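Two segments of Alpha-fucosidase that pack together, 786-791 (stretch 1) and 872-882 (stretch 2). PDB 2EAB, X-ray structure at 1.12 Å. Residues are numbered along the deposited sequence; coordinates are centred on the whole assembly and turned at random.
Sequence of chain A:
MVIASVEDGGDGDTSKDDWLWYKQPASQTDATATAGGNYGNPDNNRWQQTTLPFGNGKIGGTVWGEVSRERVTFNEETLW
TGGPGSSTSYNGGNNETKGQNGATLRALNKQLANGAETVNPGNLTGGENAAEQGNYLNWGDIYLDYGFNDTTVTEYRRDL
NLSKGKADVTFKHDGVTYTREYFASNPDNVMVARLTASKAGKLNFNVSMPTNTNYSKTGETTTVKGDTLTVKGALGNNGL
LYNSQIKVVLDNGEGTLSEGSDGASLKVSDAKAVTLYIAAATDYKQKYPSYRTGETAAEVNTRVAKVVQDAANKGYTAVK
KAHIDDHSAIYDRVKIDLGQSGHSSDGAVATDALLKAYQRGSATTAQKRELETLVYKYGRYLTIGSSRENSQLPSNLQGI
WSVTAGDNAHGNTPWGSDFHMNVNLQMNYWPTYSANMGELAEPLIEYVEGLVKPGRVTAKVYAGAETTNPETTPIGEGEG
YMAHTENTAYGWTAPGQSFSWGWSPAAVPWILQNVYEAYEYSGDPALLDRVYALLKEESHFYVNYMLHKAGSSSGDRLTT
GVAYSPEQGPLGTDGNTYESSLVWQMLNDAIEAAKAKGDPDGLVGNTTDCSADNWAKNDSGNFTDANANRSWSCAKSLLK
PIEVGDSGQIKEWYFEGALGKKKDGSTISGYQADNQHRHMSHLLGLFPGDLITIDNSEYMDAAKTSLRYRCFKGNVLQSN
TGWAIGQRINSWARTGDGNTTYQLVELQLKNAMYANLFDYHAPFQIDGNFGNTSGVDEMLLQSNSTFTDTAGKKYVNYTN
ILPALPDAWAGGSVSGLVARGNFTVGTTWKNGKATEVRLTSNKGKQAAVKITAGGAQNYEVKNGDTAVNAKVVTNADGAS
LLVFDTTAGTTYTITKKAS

Stretch 1 (786-791) TFTDTA
Stretch 2 (872-882) VVTNADGASLL

A recurring principle of protein packing is that one aromatic ring, laid across a β-hairpin, can hold a distant piece of chain in place with very little direct hydrogen bonding. Residues 786-791 and 872-882 of this fucosidase are a compact example, burying 412 Å² in total.

The hairpin is the hollow. Strands 872-874 and 880-882 run antiparallel, paired by Val873 N to Leu881 O (3.0 Å), Leu881 N to Val873 O (2.9 Å) and Asn875 N to Ala879 O (2.9 Å). A type I turn from Asn875 to Gly878 closes the end, with Gly878 N bonded to Asn875 O at 3.0 Å; glycine suits its positive phi (80°). The Asn875 side chain (chi1 71°, p; chi2 15°) folds back into the loop, where OD1 accepts from Ala879 N at 3.0 Å and, weakly, from Asp877 N at 3.0 Å. Thr874 and Ser880, whose CA-to-CB bonds both point away from stretch 1, share a hydrogen bond of 2.8 Å between Thr874 OG1 and Ser880 OG.

The bump is Phe787, in the short extended strand 786-788 (phi/psi -98/140). Its CA-to-CB bond points toward the hairpin, and chi1 -175° (t) with chi2 96° sends the ring across both strands. Leu881 (chi1 -49°, m; chi2 -178°, t) lies over one face: its CG sits 3.6 Å from the centroid of the Phe787 ring, 6° off the normal, a CH-pi contact, while its CD1 is 3.6 Å from Phe787 CG. At the ring edge, Phe787 CZ comes to 3.2 Å from Ala879 O, the carbonyl that also receives Asn875 N. Val873 and Ala879 add apolar contacts: Val873 CG2 is 4.0 Å from Phe787 CE2, and Ala879 CB is 4.1 Å from Phe787 CE1. Asn875 ND2 lies 3.5 Å from Phe787 CE1.

Beyond the ring the chain leaves the strand, and the register pairs Asp789 with Asn875, their CA atoms 4.1 Å apart. Thr788 O rests 3.1 Å from Asn875 CB. Here lies the sole direct hydrogen bond between the stretches, Thr790 N to Thr874 O, 3.0 Å at 147°. Asp789 (phi/psi -77/172; chi1 72°, p) brings CB to 3.3 Å from Thr874 O, and its OD1 weakly accepts Ala791 N at 2.9 Å. Thr790 (-68/-17; chi1 58°, p) lays CG2 3.4 Å from Ala876 N at the exposed margin.

Two waters extend the polar seam. One accepts from Thr788 N (2.9 Å) and Asn875 ND2 (3.0 Å); the other donates to Thr788 O (2.8 Å) and accepts from Ala876 N (2.9 Å).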

# COMPACT_ATOMS: atom_id res chain seq x y z
N THR A 786 -16.23 -17.00 -6.28
CA THR A 786 -16.47 -18.29 -6.90
C THR A 786 -17.96 -18.45 -7.16
O THR A 786 -18.78 -18.25 -6.25
CB THR A 786 -15.94 -19.44 -6.02
OG1 THR A 786 -14.52 -19.34 -5.94
CG2 THR A 786 -16.32 -20.80 -6.59
N PHE A 787 -18.30 -18.76 -8.40
CA PHE A 787 -19.67 -18.95 -8.88
C PHE A 787 -19.98 -20.44 -8.87
O PHE A 787 -19.13 -21.26 -9.23
CB PHE A 787 -19.74 -18.41 -10.31
CG PHE A 787 -21.11 -18.40 -10.93
CD1 PHE A 787 -21.89 -17.25 -10.90
CD2 PHE A 787 -21.58 -19.51 -11.63
CE1 PHE A 787 -23.14 -17.23 -11.53
CE2 PHE A 787 -22.83 -19.49 -12.25
CZ PHE A 787 -23.60 -18.35 -12.20
N THR A 788 -21.19 -20.78 -8.46
CA THR A 788 -21.64 -22.18 -8.51
C THR A 788 -22.92 -22.25 -9.31
O THR A 788 -23.94 -21.68 -8.91
CB THR A 788 -21.89 -22.75 -7.10
OG1 THR A 788 -20.71 -22.59 -6.31
CG2 THR A 788 -22.23 -24.24 -7.17
N ASP A 789 -22.89 -22.94 -10.45
CA ASP A 789 -24.11 -23.06 -11.25
C ASP A 789 -25.05 -24.09 -10.62
O ASP A 789 -24.69 -24.76 -9.66
CB ASP A 789 -23.83 -23.29 -12.75
CG ASP A 789 -23.30 -24.68 -13.07
OD1 ASP A 789 -23.48 -25.63 -12.29
OD2 ASP A 789 -22.69 -24.81 -14.16
N THR A 790 -26.28 -24.19 -11.13
CA THR A 790 -27.27 -25.07 -10.49
C THR A 790 -26.93 -26.56 -10.62
O THR A 790 -27.47 -27.38 -9.87
CB THR A 790 -28.70 -24.82 -11.01
OG1 THR A 790 -28.72 -25.01 -12.42
CG2 THR A 790 -29.17 -23.42 -10.68
N ALA A 791 -26.03 -26.90 -11.54
CA ALA A 791 -25.55 -28.27 -11.70
C ALA A 791 -24.42 -28.59 -10.71
O ALA A 791 -23.98 -29.74 -10.61
CB ALA A 791 -25.08 -28.51 -13.13
N VAL A 872 -23.43 -20.53 -21.60
CA VAL A 872 -24.04 -19.74 -20.54
C VAL A 872 -24.39 -20.69 -19.39
O VAL A 872 -25.11 -21.68 -19.59
CB VAL A 872 -25.31 -18.99 -21.04
CG1 VAL A 872 -26.00 -18.25 -19.88
CG2 VAL A 872 -24.95 -18.01 -22.15
N VAL A 873 -23.84 -20.40 -18.22
CA VAL A 873 -24.17 -21.14 -17.00
C VAL A 873 -24.90 -20.21 -16.04
O VAL A 873 -24.65 -19.00 -16.04
CB VAL A 873 -22.92 -21.79 -16.34
CG1 VAL A 873 -22.28 -22.80 -17.29
CG2 VAL A 873 -21.90 -20.73 -15.91
N THR A 874 -25.78 -20.77 -15.22
CA THR A 874 -26.66 -19.96 -14.38
C THR A 874 -26.75 -20.56 -12.98
O THR A 874 -26.79 -21.78 -12.83
CB THR A 874 -28.06 -19.83 -15.03
OG1 THR A 874 -27.91 -19.31 -16.36
CG2 THR A 874 -28.97 -18.90 -14.25
N ASN A 875 -26.77 -19.70 -11.97
CA ASN A 875 -26.94 -20.14 -10.60
C ASN A 875 -28.39 -20.08 -10.14
O ASN A 875 -29.28 -19.64 -10.89
CB ASN A 875 -25.98 -19.42 -9.63
CG ASN A 875 -26.34 -17.96 -9.40
OD1 ASN A 875 -27.44 -17.51 -9.71
ND2 ASN A 875 -25.40 -17.22 -8.82
N ALA A 876 -28.63 -20.52 -8.91
CA ALA A 876 -29.99 -20.62 -8.37
C ALA A 876 -30.71 -19.29 -8.26
O ALA A 876 -31.94 -19.25 -8.25
CB ALA A 876 -29.97 -21.33 -7.02
N ASP A 877 -29.96 -18.19 -8.19
CA ASP A 877 -30.61 -16.88 -8.16
C ASP A 877 -30.66 -16.18 -9.52
O ASP A 877 -30.94 -14.99 -9.59
CB ASP A 877 -30.01 -15.96 -7.10
CG ASP A 877 -30.94 -14.82 -6.74
OD1 ASP A 877 -32.17 -15.04 -6.63
OD2 ASP A 877 -30.45 -13.68 -6.56
N GLY A 878 -30.41 -16.93 -10.59
CA GLY A 878 -30.57 -16.40 -11.94
C GLY A 878 -29.43 -15.53 -12.46
O GLY A 878 -29.60 -14.85 -13.47
N ALA A 879 -28.29 -15.54 -11.77
CA ALA A 879 -27.09 -14.87 -12.29
C ALA A 879 -26.41 -15.81 -13.27
O ALA A 879 -26.39 -17.02 -13.06
CB ALA A 879 -26.14 -14.50 -11.16
N SER A 880 -25.87 -15.24 -14.35
CA SER A 880 -25.24 -16.03 -15.41
C SER A 880 -23.79 -15.64 -15.69
O SER A 880 -23.41 -14.47 -15.52
CB SER A 880 -26.04 -15.94 -16.70
OG SER A 880 -27.27 -16.63 -16.60
N LEU A 881 -23.01 -16.62 -16.13
CA LEU A 881 -21.68 -16.38 -16.69
C LEU A 881 -21.63 -16.85 -18.14
O LEU A 881 -22.30 -17.82 -18.52
CB LEU A 881 -20.60 -17.15 -15.92
CG LEU A 881 -20.51 -17.10 -14.40
CD1 LEU A 881 -19.31 -17.92 -13.98
CD2 LEU A 881 -20.37 -15.68 -13.89
N LEU A 882 -20.80 -16.17 -18.92
CA LEU A 882 -20.33 -16.67 -20.20
C LEU A 882 -19.02 -17.39 -19.97
O LEU A 882 -18.09 -16.83 -19.38
CB LEU A 882 -20.10 -15.51 -21.17
CG LEU A 882 -21.35 -14.86 -21.76
CD1 LEU A 882 -21.04 -13.46 -22.26
CD2 LEU A 882 -21.93 -15.72 -22.88
O HOH W 1 -22.92 -18.52 -7.69
O HOH W 2 -26.51 -22.30 -7.94